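Local coordinates for protein aspartate semialdehyde dehydrogenase (PDB 4WOJ) that probably catalyses the NADPH-dependent reductive dephosphorylation of L-aspartyl-4-phosphate to L-aspartate-semialdehyde, a step on the way to lysine, methionine and threonine, at residues S164-A169 against R274-L280; I329-I334 against H345-V349; S139-V143 against E250-I254; M18-L23 against L353-A358. The contacts are given in a common frame with arbitrary orientation. Numbering follows the deposited sequence.

Contact 1: residues S164-A169 against R274-L280; sequences SSTYQA and RSHSQAL
Strands 164-167 and 275-280 run antiparallel as neighbours in the mixed sheet of the dimerisation domain. Their axes come within 4.6 Å, at 152° between N-to-C directions. S165 with A279 and Y167 with S277 are hydrogen-bonded pairs. S165 N to A279 O and A279 N to S165 O are both 3.1 Å. Y167 N to S277 O is 2.9 Å and S277 N to Y167 O is 3.0 Å. S164 with L280 and T166 with Q278 are non-hydrogen-bonded pairs, with CA atoms 4.7 and 4.4 Å apart. A water donates to Y167 O (2.9 Å) and S275 O (2.6 Å) and accepts from S277 OG (2.9 Å).

On the face of S164, T166 and Q278, Q278 NE2 donates to S164 OG at 2.7 Å. T166 OG1 donates to Q168 OE1 at 2.6 Å. On the other face, the m rotamer of Y167 brings CE1 to 4.2 Å from A279 CB. Its ring stacks on Y167 of the second subunit, and its OH bonds to T166 O there, so this face belongs to the dimer interface.

H276 is also m. Q168 CG sits 4.0 Å from the centroid of the H276 ring, over its face, in a CH-pi contact. A169 N lies 3.0 Å from H276 ND1. The end of this strand pair thus places H276, the predicted proton acceptor, beside C141, the predicted nucleophile.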
loop_
_atom_site.group_PDB
_atom_site.type_symbol
_atom_site.label_atom_id
_atom_site.label_comp_id
_atom_site.label_asym_id
_atom_site.label_seq_id
_atom_site.Cartn_x
_atom_site.Cartn_y
_atom_site.Cartn_z
ATOM N N SER B 164 -5.289 8.326 6.875
ATOM C CA SER B 164 -4.564 7.064 6.803
ATOM C C SER B 164 -4.841 6.302 5.509
ATOM O O SER B 164 -5.985 6.122 5.115
ATOM C CB SER B 164 -4.897 6.171 7.983
ATOM O OG SER B 164 -4.402 4.831 7.778
ATOM N N SER B 165 -3.781 5.866 4.848
ATOM C CA SER B 165 -3.857 4.917 3.721
ATOM C C SER B 165 -3.223 3.605 4.197
ATOM O O SER B 165 -2.074 3.580 4.542
ATOM C CB SER B 165 -3.090 5.432 2.503
ATOM O OG SER B 165 -3.577 6.690 2.038
ATOM N N THR B 166 -3.987 2.523 4.224
ATOM C CA THR B 166 -3.532 1.323 4.820
ATOM C C THR B 166 -3.139 0.306 3.775
ATOM O O THR B 166 -3.514 0.399 2.604
ATOM C CB THR B 166 -4.562 0.670 5.727
ATOM O OG1 THR B 166 -5.513 -0.034 4.929
ATOM C CG2 THR B 166 -5.259 1.713 6.597
ATOM N N TYR B 167 -2.308 -0.603 4.238
ATOM C CA TYR B 167 -1.674 -1.631 3.445
ATOM C C TYR B 167 -1.863 -2.794 4.367
ATOM O O TYR B 167 -1.029 -3.067 5.208
ATOM C CB TYR B 167 -0.193 -1.345 3.272
ATOM C CG TYR B 167 0.235 -0.044 2.537
ATOM C CD1 TYR B 167 0.047 1.218 3.081
ATOM C CD2 TYR B 167 0.903 -0.122 1.320
ATOM C CE1 TYR B 167 0.462 2.380 2.398
ATOM C CE2 TYR B 167 1.330 1.011 0.636
ATOM C CZ TYR B 167 1.104 2.268 1.180
ATOM O OH TYR B 167 1.531 3.353 0.439
ATOM N N GLN B 168 -3.052 -3.358 4.319
ATOM C CA GLN B 168 -3.502 -4.340 5.269
ATOM C C GLN B 168 -3.304 -5.797 4.897
ATOM O O GLN B 168 -3.612 -6.227 3.791
ATOM C CB GLN B 168 -4.981 -4.167 5.477
ATOM C CG GLN B 168 -5.241 -2.916 6.256
ATOM C CD GLN B 168 -6.702 -2.697 6.465
ATOM O OE1 GLN B 168 -7.224 -1.604 6.169
ATOM N NE2 GLN B 168 -7.384 -3.715 7.019
ATOM N N ALA B 169 -2.836 -6.547 5.868
ATOM C CA ALA B 169 -2.478 -7.954 5.685
ATOM C C ALA B 169 -3.697 -8.876 5.761
ATOM O O ALA B 169 -4.766 -8.536 6.267
ATOM C CB ALA B 169 -1.465 -8.350 6.724
ATOM N N ARG B 274 0.684 -10.789 8.323
ATOM C CA ARG B 274 0.117 -10.434 9.637
ATOM C C ARG B 274 0.388 -9.044 10.176
ATOM O O ARG B 274 -0.111 -8.701 11.237
ATOM C CB ARG B 274 0.464 -11.458 10.721
ATOM C CG ARG B 274 1.861 -12.034 10.671
ATOM C CD ARG B 274 2.128 -12.917 11.871
ATOM N NE ARG B 274 1.790 -12.334 13.155
ATOM C CZ ARG B 274 1.748 -13.016 14.304
ATOM N NH1 ARG B 274 2.020 -14.336 14.321
ATOM N NH2 ARG B 274 1.437 -12.391 15.452
ATOM N N SER B 275 1.090 -8.219 9.422
ATOM C CA SER B 275 1.343 -6.887 9.852
ATOM C C SER B 275 0.622 -5.822 9.007
ATOM O O SER B 275 0.682 -5.873 7.782
ATOM C CB SER B 275 2.828 -6.645 9.857
ATOM O OG SER B 275 3.356 -7.109 11.074
ATOM N N HIS B 276 -0.111 -4.914 9.671
ATOM C CA HIS B 276 -0.765 -3.805 8.962
ATOM C C HIS B 276 0.168 -2.655 8.907
ATOM O O HIS B 276 0.777 -2.333 9.911
ATOM C CB HIS B 276 -2.056 -3.364 9.610
ATOM C CG HIS B 276 -3.164 -4.363 9.464
ATOM N ND1 HIS B 276 -3.063 -5.472 8.660
ATOM C CD2 HIS B 276 -4.397 -4.417 10.017
ATOM C CE1 HIS B 276 -4.180 -6.169 8.726
ATOM N NE2 HIS B 276 -5.004 -5.553 9.547
ATOM N N SER B 277 0.319 -2.092 7.716
ATOM C CA SER B 277 1.086 -0.907 7.553
ATOM C C SER B 277 0.156 0.268 7.214
ATOM O O SER B 277 -0.959 0.094 6.734
ATOM C CB SER B 277 2.163 -1.061 6.500
ATOM O OG SER B 277 2.873 -2.258 6.662
ATOM N N GLN B 278 0.637 1.461 7.487
ATOM C CA GLN B 278 -0.169 2.676 7.370
ATOM C C GLN B 278 0.724 3.859 7.118
ATOM O O GLN B 278 1.594 4.142 7.922
ATOM C CB GLN B 278 -0.931 2.949 8.684
ATOM C CG GLN B 278 -2.171 2.115 8.869
ATOM C CD GLN B 278 -2.973 2.419 10.100
ATOM O OE1 GLN B 278 -2.777 1.833 11.139
ATOM N NE2 GLN B 278 -3.961 3.288 9.954
ATOM N N ALA B 279 0.445 4.566 6.029
ATOM C CA ALA B 279 0.935 5.901 5.778
ATOM C C ALA B 279 -0.025 6.965 6.355
ATOM O O ALA B 279 -1.176 7.069 5.978
ATOM C CB ALA B 279 1.114 6.110 4.294
ATOM N N LEU B 280 0.481 7.771 7.270
ATOM C CA LEU B 280 -0.319 8.698 7.986
ATOM C C LEU B 280 0.051 10.073 7.549
ATOM O O LEU B 280 1.218 10.378 7.350
ATOM C CB LEU B 280 -0.118 8.563 9.482
ATOM C CG LEU B 280 -0.471 7.217 10.089
ATOM C CD1 LEU B 280 -0.408 7.381 11.591
ATOM C CD2 LEU B 280 -1.831 6.683 9.702
HETATM O O HOH W 1 1.422 -4.590 5.627
HETATM O O HOH W 2 -7.723 -6.636 8.268
#

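Contact 2: residues I329-I334 against H345-V349; sequences IAIGRI and HCFTV
Strands 329-334 and 345-349 form an antiparallel beta hairpin, with axes 4.5 Å apart at closest and 154° between their directions. In the first hydrogen-bonded pair, A330 N donates to V349 O and V349 N to A330 O, both at 2.9 Å. In the second, G332 N donates to F347 O at 2.7 Å and F347 N to G332 O at 2.8 Å. I331 and T348 form the non-hydrogen-bonded pair between them, with CA atoms 4.0 Å apart.

A330 O has a second donor, T348 OG1 (t rotamer), at a very short 2.5 Å. The ladder distorts at R333, with left-handed phi/psi of 58/31. R333 O and H345 O, both acceptors, lie unbonded 3.2 Å apart. R333 NE bonds N309; NH1 and NH2 reach P230 O, G239 O and E244 of the second subunit, the last as a salt bridge. The H345 ring bonds S337 and T281.

I331 places CD1 3.8 Å from C346 SG. I331 and I334 pack on helix 290-298, while F347, on the face opposite I331 and T348, meets Y167 edge to face. Four backbone bonds and one hydroxyl thus link the strands; neighbouring strands and the partner subunit satisfy other groups.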
loop_
_atom_site.group_PDB
_atom_site.type_symbol
_atom_site.label_atom_id
_atom_site.label_comp_id
_atom_site.label_asym_id
_atom_site.label_seq_id
_atom_site.Cartn_x
_atom_site.Cartn_y
_atom_site.Cartn_z
ATOM N N ILE B 329 5.392 -1.344 17.764
ATOM C CA ILE B 329 4.638 -0.446 16.909
ATOM C C ILE B 329 5.733 0.367 16.217
ATOM O O ILE B 329 6.226 1.362 16.762
ATOM C CB ILE B 329 3.699 0.471 17.776
ATOM C CG1 ILE B 329 2.752 -0.393 18.592
ATOM C CG2 ILE B 329 2.903 1.446 16.933
ATOM C CD1 ILE B 329 1.932 -1.350 17.735
ATOM N N ALA B 330 6.167 -0.078 15.052
ATOM C CA ALA B 330 7.213 0.672 14.370
ATOM C C ALA B 330 6.610 1.904 13.646
ATOM O O ALA B 330 5.483 1.892 13.152
ATOM C CB ALA B 330 7.970 -0.209 13.414
ATOM N N ILE B 331 7.356 2.987 13.645
ATOM C CA ILE B 331 6.878 4.226 13.037
ATOM C C ILE B 331 8.026 5.056 12.574
ATOM O O ILE B 331 8.959 5.315 13.322
ATOM C CB ILE B 331 6.033 5.019 14.014
ATOM C CG1 ILE B 331 5.762 6.441 13.441
ATOM C CG2 ILE B 331 6.681 5.062 15.362
ATOM C CD1 ILE B 331 4.684 7.156 14.179
ATOM N N GLY B 332 7.997 5.425 11.317
ATOM C CA GLY B 332 9.149 6.065 10.700
ATOM C C GLY B 332 8.780 6.951 9.551
ATOM O O GLY B 332 7.635 7.252 9.359
ATOM N N ARG B 333 9.785 7.380 8.807
ATOM C CA ARG B 333 9.608 8.263 7.696
ATOM C C ARG B 333 8.929 9.544 8.215
ATOM O O ARG B 333 8.191 10.191 7.511
ATOM C CB ARG B 333 8.807 7.594 6.579
ATOM C CG ARG B 333 9.423 6.311 6.017
ATOM C CD ARG B 333 10.785 6.498 5.361
ATOM N NE ARG B 333 10.904 7.806 4.712
ATOM C CZ ARG B 333 10.449 8.136 3.499
ATOM N NH1 ARG B 333 9.799 7.266 2.739
ATOM N NH2 ARG B 333 10.641 9.378 3.040
ATOM N N ILE B 334 9.217 9.889 9.459
ATOM C CA ILE B 334 8.613 11.019 10.110
ATOM C C ILE B 334 9.189 12.297 9.522
ATOM O O ILE B 334 10.344 12.594 9.682
ATOM C CB ILE B 334 8.838 11.001 11.636
ATOM C CG1 ILE B 334 8.210 9.740 12.247
ATOM C CG2 ILE B 334 8.248 12.257 12.276
ATOM C CD1 ILE B 334 8.819 9.307 13.565
ATOM N N HIS B 345 4.011 13.904 8.000
ATOM C CA HIS B 345 3.832 12.533 7.485
ATOM C C HIS B 345 4.668 11.554 8.258
ATOM O O HIS B 345 5.744 11.901 8.747
ATOM C CB HIS B 345 4.306 12.451 6.043
ATOM C CG HIS B 345 3.720 13.502 5.153
ATOM N ND1 HIS B 345 2.482 13.377 4.559
ATOM C CD2 HIS B 345 4.209 14.698 4.746
ATOM C CE1 HIS B 345 2.238 14.439 3.821
ATOM N NE2 HIS B 345 3.277 15.248 3.907
ATOM N N CYS B 346 4.193 10.314 8.333
ATOM C CA CYS B 346 4.950 9.216 8.870
ATOM C C CYS B 346 4.331 7.970 8.325
ATOM O O CYS B 346 3.310 8.054 7.683
ATOM C CB CYS B 346 4.942 9.181 10.396
ATOM S SG CYS B 346 3.326 9.113 11.164
ATOM N N PHE B 347 5.015 6.844 8.538
ATOM C CA PHE B 347 4.593 5.501 8.116
ATOM C C PHE B 347 4.780 4.574 9.298
ATOM O O PHE B 347 5.823 4.582 9.898
ATOM C CB PHE B 347 5.463 4.989 6.955
ATOM C CG PHE B 347 4.922 3.777 6.246
ATOM C CD1 PHE B 347 3.972 3.892 5.266
ATOM C CD2 PHE B 347 5.441 2.490 6.513
ATOM C CE1 PHE B 347 3.502 2.770 4.601
ATOM C CE2 PHE B 347 4.981 1.372 5.854
ATOM C CZ PHE B 347 3.999 1.507 4.892
ATOM N N THR B 348 3.788 3.754 9.601
ATOM C CA THR B 348 3.854 2.847 10.729
ATOM C C THR B 348 3.463 1.450 10.363
ATOM O O THR B 348 2.764 1.215 9.394
ATOM C CB THR B 348 2.972 3.324 11.941
ATOM O OG1 THR B 348 3.030 2.326 12.969
ATOM C CG2 THR B 348 1.549 3.567 11.545
ATOM N N VAL B 349 3.959 0.513 11.148
ATOM C CA VAL B 349 3.711 -0.893 10.946
ATOM C C VAL B 349 3.548 -1.561 12.310
ATOM O O VAL B 349 4.343 -1.318 13.224
ATOM C CB VAL B 349 4.896 -1.582 10.268
ATOM C CG1 VAL B 349 4.593 -3.059 9.996
ATOM C CG2 VAL B 349 5.266 -0.870 8.979
#

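Contact 3: residues S139-V143 against E250-I254; sequences SNCTV and ELNKI
Segment 139-143 is a loop that turns into helix 141-149 at C141. Segment 250-254 is helical throughout, with I254 N bonded to E250 O at 2.7 Å. The nearest CA pairs are V143 with L251 at 6.3 Å and S139 with E250 at 6.7 Å.

E250 (m, t) comes first. Its CA-to-CB bond points toward 139-143, and E250 OE1 accepts from N140 N at 2.8 Å (166°). E250 OE1 also lies 3.4 Å from S139 CB and 3.5 Å from V143 CG2. E250 OE2 makes a salt bridge with R108, so both carboxylate oxygens have a partner. L251 follows, with its CB 4.0 Å from V143 CG1. N252 and K253 are out of reach. I254 returns, one helical turn after E250. Its CD1 is 3.8 Å from S139 OG, itself hydrogen-bonded to S144 OG, and 4.3 Å from V143 CG1.

N140 is the N-cap. Its OD1 accepts from T142 N at 3.1 Å, while its ND2 bonds E243. Directly after the cap comes C141, predicted to form the acyl-thioester, its CA-to-CB bond pointing away from 250-254. A cysteine at the first turn of a capped helix, facing a histidine, is typical of the active site of aspartate-semialdehyde dehydrogenases and GAPDH-like enzymes.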
loop_
_atom_site.group_PDB
_atom_site.type_symbol
_atom_site.label_atom_id
_atom_site.label_comp_id
_atom_site.label_asym_id
_atom_site.label_seq_id
_atom_site.Cartn_x
_atom_site.Cartn_y
_atom_site.Cartn_z
ATOM N N SER B 139 -11.072 -2.828 19.684
ATOM C CA SER B 139 -11.377 -1.975 18.525
ATOM C C SER B 139 -10.826 -2.624 17.284
ATOM O O SER B 139 -10.157 -3.662 17.357
ATOM C CB SER B 139 -10.814 -0.563 18.670
ATOM O OG SER B 139 -9.390 -0.574 18.768
ATOM N N ASN B 140 -11.183 -2.046 16.141
ATOM C CA ASN B 140 -10.675 -2.469 14.850
ATOM C C ASN B 140 -9.158 -2.276 14.843
ATOM O O ASN B 140 -8.622 -1.341 15.453
ATOM C CB ASN B 140 -11.350 -1.690 13.741
ATOM C CG ASN B 140 -10.712 -1.900 12.375
ATOM O OD1 ASN B 140 -9.934 -1.071 11.906
ATOM N ND2 ASN B 140 -11.061 -2.975 11.721
ATOM N N CYS B 141 -8.484 -3.192 14.172
ATOM C CA CYS B 141 -7.033 -3.263 14.181
ATOM C C CYS B 141 -6.361 -1.966 13.670
ATOM O O CYS B 141 -5.336 -1.545 14.195
ATOM C CB CYS B 141 -6.567 -4.500 13.383
ATOM S SG CYS B 141 -7.567 -4.916 11.927
ATOM N N THR B 142 -6.937 -1.350 12.648
ATOM C CA THR B 142 -6.394 -0.121 12.096
ATOM C C THR B 142 -6.388 0.997 13.145
ATOM O O THR B 142 -5.420 1.754 13.278
ATOM C CB THR B 142 -7.180 0.296 10.834
ATOM O OG1 THR B 142 -6.866 -0.618 9.780
ATOM C CG2 THR B 142 -6.795 1.722 10.370
ATOM N N VAL B 143 -7.453 1.071 13.931
ATOM C CA VAL B 143 -7.555 2.090 14.969
ATOM C C VAL B 143 -6.551 1.806 16.100
ATOM O O VAL B 143 -5.925 2.699 16.654
ATOM C CB VAL B 143 -8.971 2.123 15.553
ATOM C CG1 VAL B 143 -9.228 3.473 16.194
ATOM C CG2 VAL B 143 -9.992 1.899 14.465
ATOM N N GLU B 250 -14.578 4.978 16.352
ATOM C CA GLU B 250 -13.856 4.181 17.369
ATOM C C GLU B 250 -12.733 4.980 18.053
ATOM O O GLU B 250 -12.625 4.985 19.280
ATOM C CB GLU B 250 -13.300 2.884 16.759
ATOM C CG GLU B 250 -14.407 1.947 16.285
ATOM C CD GLU B 250 -13.920 0.603 15.746
ATOM O OE1 GLU B 250 -12.734 0.249 15.944
ATOM O OE2 GLU B 250 -14.731 -0.085 15.081
ATOM N N LEU B 251 -11.925 5.674 17.256
ATOM C CA LEU B 251 -10.889 6.555 17.809
ATOM C C LEU B 251 -11.502 7.569 18.772
ATOM O O LEU B 251 -11.009 7.772 19.878
ATOM C CB LEU B 251 -10.120 7.309 16.708
ATOM C CG LEU B 251 -9.083 8.326 17.226
ATOM C CD1 LEU B 251 -7.927 7.589 17.880
ATOM C CD2 LEU B 251 -8.575 9.253 16.151
ATOM N N ASN B 252 -12.585 8.202 18.358
ATOM C CA ASN B 252 -13.260 9.187 19.236
ATOM C C ASN B 252 -13.928 8.538 20.452
ATOM O O ASN B 252 -13.902 9.080 21.549
ATOM C CB ASN B 252 -14.169 10.091 18.415
ATOM C CG ASN B 252 -13.351 11.048 17.554
ATOM O OD1 ASN B 252 -12.786 12.016 18.068
ATOM N ND2 ASN B 252 -13.195 10.733 16.272
ATOM N N LYS B 253 -14.442 7.331 20.280
ATOM C CA LYS B 253 -14.959 6.597 21.442
ATOM C C LYS B 253 -13.812 6.249 22.411
ATOM O O LYS B 253 -13.964 6.375 23.609
ATOM C CB LYS B 253 -15.751 5.364 21.033
ATOM C CG LYS B 253 -16.269 4.597 22.234
ATOM C CD LYS B 253 -17.481 3.719 21.931
ATOM C CE LYS B 253 -18.154 3.322 23.242
ATOM N NZ LYS B 253 -19.279 2.364 23.038
ATOM N N ILE B 254 -12.668 5.821 21.890
ATOM C CA ILE B 254 -11.555 5.419 22.753
ATOM C C ILE B 254 -11.027 6.604 23.521
ATOM O O ILE B 254 -10.704 6.502 24.699
ATOM C CB ILE B 254 -10.391 4.800 21.962
ATOM C CG1 ILE B 254 -10.789 3.446 21.385
ATOM C CG2 ILE B 254 -9.175 4.606 22.864
ATOM C CD1 ILE B 254 -9.759 2.844 20.455
#

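Contact 4: residues M18-L23 against L353-A358; sequences MVGSVL and LLWGAA
This is apolar helix-helix packing in which the C-terminal helix 354-369, after the last strand of the mixed sheet, returns to the Rossmann-type NAD binding domain. Helix 18-30 follows the first strand of that domain. The short helical segments 18-23 and 354-358 cross at -108°, with axes 9.5 Å apart at closest. No hydrogen bond joins them.

The start of the second helix is wide. A358 N bonds L353 O at 2.8 Å, a pi-type turn, and A357 N bonds L354 O at 3.0 Å. Helix 18-23 is regular, with V22 N to M18 O at 3.0 Å and L23 N to V19 O at 2.8 Å.

V22, in the t rotamer, has its CA-to-CB bond directed toward the other segment. V22 CG2 is 4.0 Å from L353 CB, and V22 CG1 is 4.0 Å from A358 CB. L353 (m, t) reaches back, placing CD2 3.8 Å from M18 CB and 4.0 Å from V19 CG2. L23 CB lies 4.1 Å from A358 CB. L199 of the second subunit packs on M18, V22 and L353. The side chain of A357 is about 6 Å from that of C141, and A357 CB lies 3.6 Å from V19 CG2.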
loop_
_atom_site.group_PDB
_atom_site.type_symbol
_atom_site.label_atom_id
_atom_site.label_comp_id
_atom_site.label_asym_id
_atom_site.label_seq_id
_atom_site.Cartn_x
_atom_site.Cartn_y
_atom_site.Cartn_z
ATOM N N MET B 18 -6.694 -17.756 14.837
ATOM C CA MET B 18 -5.389 -17.079 14.853
ATOM C C MET B 18 -5.264 -16.113 16.002
ATOM O O MET B 18 -4.275 -16.139 16.710
ATOM C CB MET B 18 -5.130 -16.354 13.539
ATOM C CG MET B 18 -5.004 -17.294 12.378
ATOM S SD MET B 18 -4.731 -16.401 10.853
ATOM C CE MET B 18 -3.031 -16.903 10.620
ATOM N N VAL B 19 -6.255 -15.247 16.169
ATOM C CA VAL B 19 -6.235 -14.266 17.250
ATOM C C VAL B 19 -6.142 -15.073 18.538
ATOM O O VAL B 19 -5.330 -14.781 19.428
ATOM C CB VAL B 19 -7.515 -13.401 17.269
ATOM C CG1 VAL B 19 -7.533 -12.475 18.491
ATOM C CG2 VAL B 19 -7.623 -12.569 15.997
ATOM N N GLY B 20 -6.980 -16.104 18.602
ATOM C CA GLY B 20 -7.078 -17.002 19.763
ATOM C C GLY B 20 -5.799 -17.753 20.117
ATOM O O GLY B 20 -5.483 -17.888 21.290
ATOM N N SER B 21 -5.047 -18.218 19.130
ATOM C CA SER B 21 -3.754 -18.846 19.448
ATOM C C SER B 21 -2.762 -17.814 19.925
ATOM O O SER B 21 -1.927 -18.064 20.794
ATOM C CB SER B 21 -3.153 -19.542 18.234
ATOM O OG SER B 21 -4.166 -19.963 17.371
ATOM N N VAL B 22 -2.834 -16.633 19.327
ATOM C CA VAL B 22 -1.894 -15.598 19.677
ATOM C C VAL B 22 -2.190 -15.145 21.112
ATOM O O VAL B 22 -1.277 -14.882 21.891
ATOM C CB VAL B 22 -1.924 -14.488 18.640
ATOM C CG1 VAL B 22 -1.120 -13.285 19.121
ATOM C CG2 VAL B 22 -1.358 -15.035 17.323
ATOM N N LEU B 23 -3.462 -15.172 21.483
ATOM C CA LEU B 23 -3.871 -14.838 22.837
ATOM C C LEU B 23 -3.388 -15.871 23.838
ATOM O O LEU B 23 -2.771 -15.523 24.836
ATOM C CB LEU B 23 -5.388 -14.713 22.904
ATOM C CG LEU B 23 -5.937 -14.428 24.282
ATOM C CD1 LEU B 23 -5.531 -13.051 24.713
ATOM C CD2 LEU B 23 -7.453 -14.600 24.319
ATOM N N LEU B 353 -2.437 -9.410 14.638
ATOM C CA LEU B 353 -2.906 -10.417 15.581
ATOM C C LEU B 353 -2.690 -10.065 17.031
ATOM O O LEU B 353 -3.457 -10.454 17.884
ATOM C CB LEU B 353 -2.249 -11.742 15.249
ATOM C CG LEU B 353 -2.745 -12.290 13.904
ATOM C CD1 LEU B 353 -1.983 -13.508 13.456
ATOM C CD2 LEU B 353 -4.220 -12.654 13.962
ATOM N N LEU B 354 -1.654 -9.306 17.324
ATOM C CA LEU B 354 -1.300 -8.986 18.695
ATOM C C LEU B 354 -1.923 -7.633 19.108
ATOM O O LEU B 354 -3.025 -7.557 19.621
ATOM C CB LEU B 354 0.220 -8.906 18.812
ATOM C CG LEU B 354 1.013 -10.180 18.666
ATOM C CD1 LEU B 354 2.489 -9.937 18.456
ATOM C CD2 LEU B 354 0.833 -11.074 19.880
ATOM N N TRP B 355 -1.228 -6.554 18.874
ATOM C CA TRP B 355 -1.812 -5.243 19.264
ATOM C C TRP B 355 -3.113 -4.963 18.503
ATOM O O TRP B 355 -4.069 -4.381 19.035
ATOM C CB TRP B 355 -0.798 -4.117 19.112
ATOM C CG TRP B 355 -0.012 -3.881 20.363
ATOM C CD1 TRP B 355 1.346 -3.865 20.492
ATOM C CD2 TRP B 355 -0.538 -3.653 21.659
ATOM N NE1 TRP B 355 1.691 -3.633 21.792
ATOM C CE2 TRP B 355 0.549 -3.488 22.530
ATOM C CE3 TRP B 355 -1.824 -3.558 22.168
ATOM C CZ2 TRP B 355 0.390 -3.235 23.874
ATOM C CZ3 TRP B 355 -1.981 -3.308 23.494
ATOM C CH2 TRP B 355 -0.884 -3.151 24.343
ATOM N N GLY B 356 -3.150 -5.419 17.266
ATOM C CA GLY B 356 -4.362 -5.362 16.469
ATOM C C GLY B 356 -5.532 -6.178 16.963
ATOM O O GLY B 356 -6.671 -5.840 16.664
ATOM N N ALA B 357 -5.289 -7.313 17.629
ATOM C CA ALA B 357 -6.433 -8.141 18.025
ATOM C C ALA B 357 -6.343 -8.688 19.437
ATOM O O ALA B 357 -7.130 -8.322 20.288
ATOM C CB ALA B 357 -6.639 -9.252 17.013
ATOM N N ALA B 358 -5.370 -9.563 19.672
ATOM C CA ALA B 358 -5.235 -10.300 20.932
ATOM C C ALA B 358 -4.829 -9.500 22.135
ATOM O O ALA B 358 -5.378 -9.708 23.225
ATOM C CB ALA B 358 -4.238 -11.436 20.727
#

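In the fold
From the N terminus, M18-L23 meets L353-A358, 330 residues further on. Contact 4 therefore closes the longest loop, and the other three lie within it. S139-V143 comes next and meets E250-I254 in contact 3. S164-A169 starts inside that loop but pairs beyond it with R274-L280, so contacts 1 and 3 cross. The two contacts touch where H276 NE2 lies 3.6 Å from C141 SG. Contact 2 then opens and closes as a hairpin, in series with both. Its strand 343-351 adjoins 275-284, with Q278 O 2.8 Å from T348 N, so contacts 1 and 2 share one sheet. Contact 4 brings the C-terminal helix, which follows strand 343-351, back onto the first helix of the NAD binding domain, and C141 CB lies 3.5 Å from G356 O.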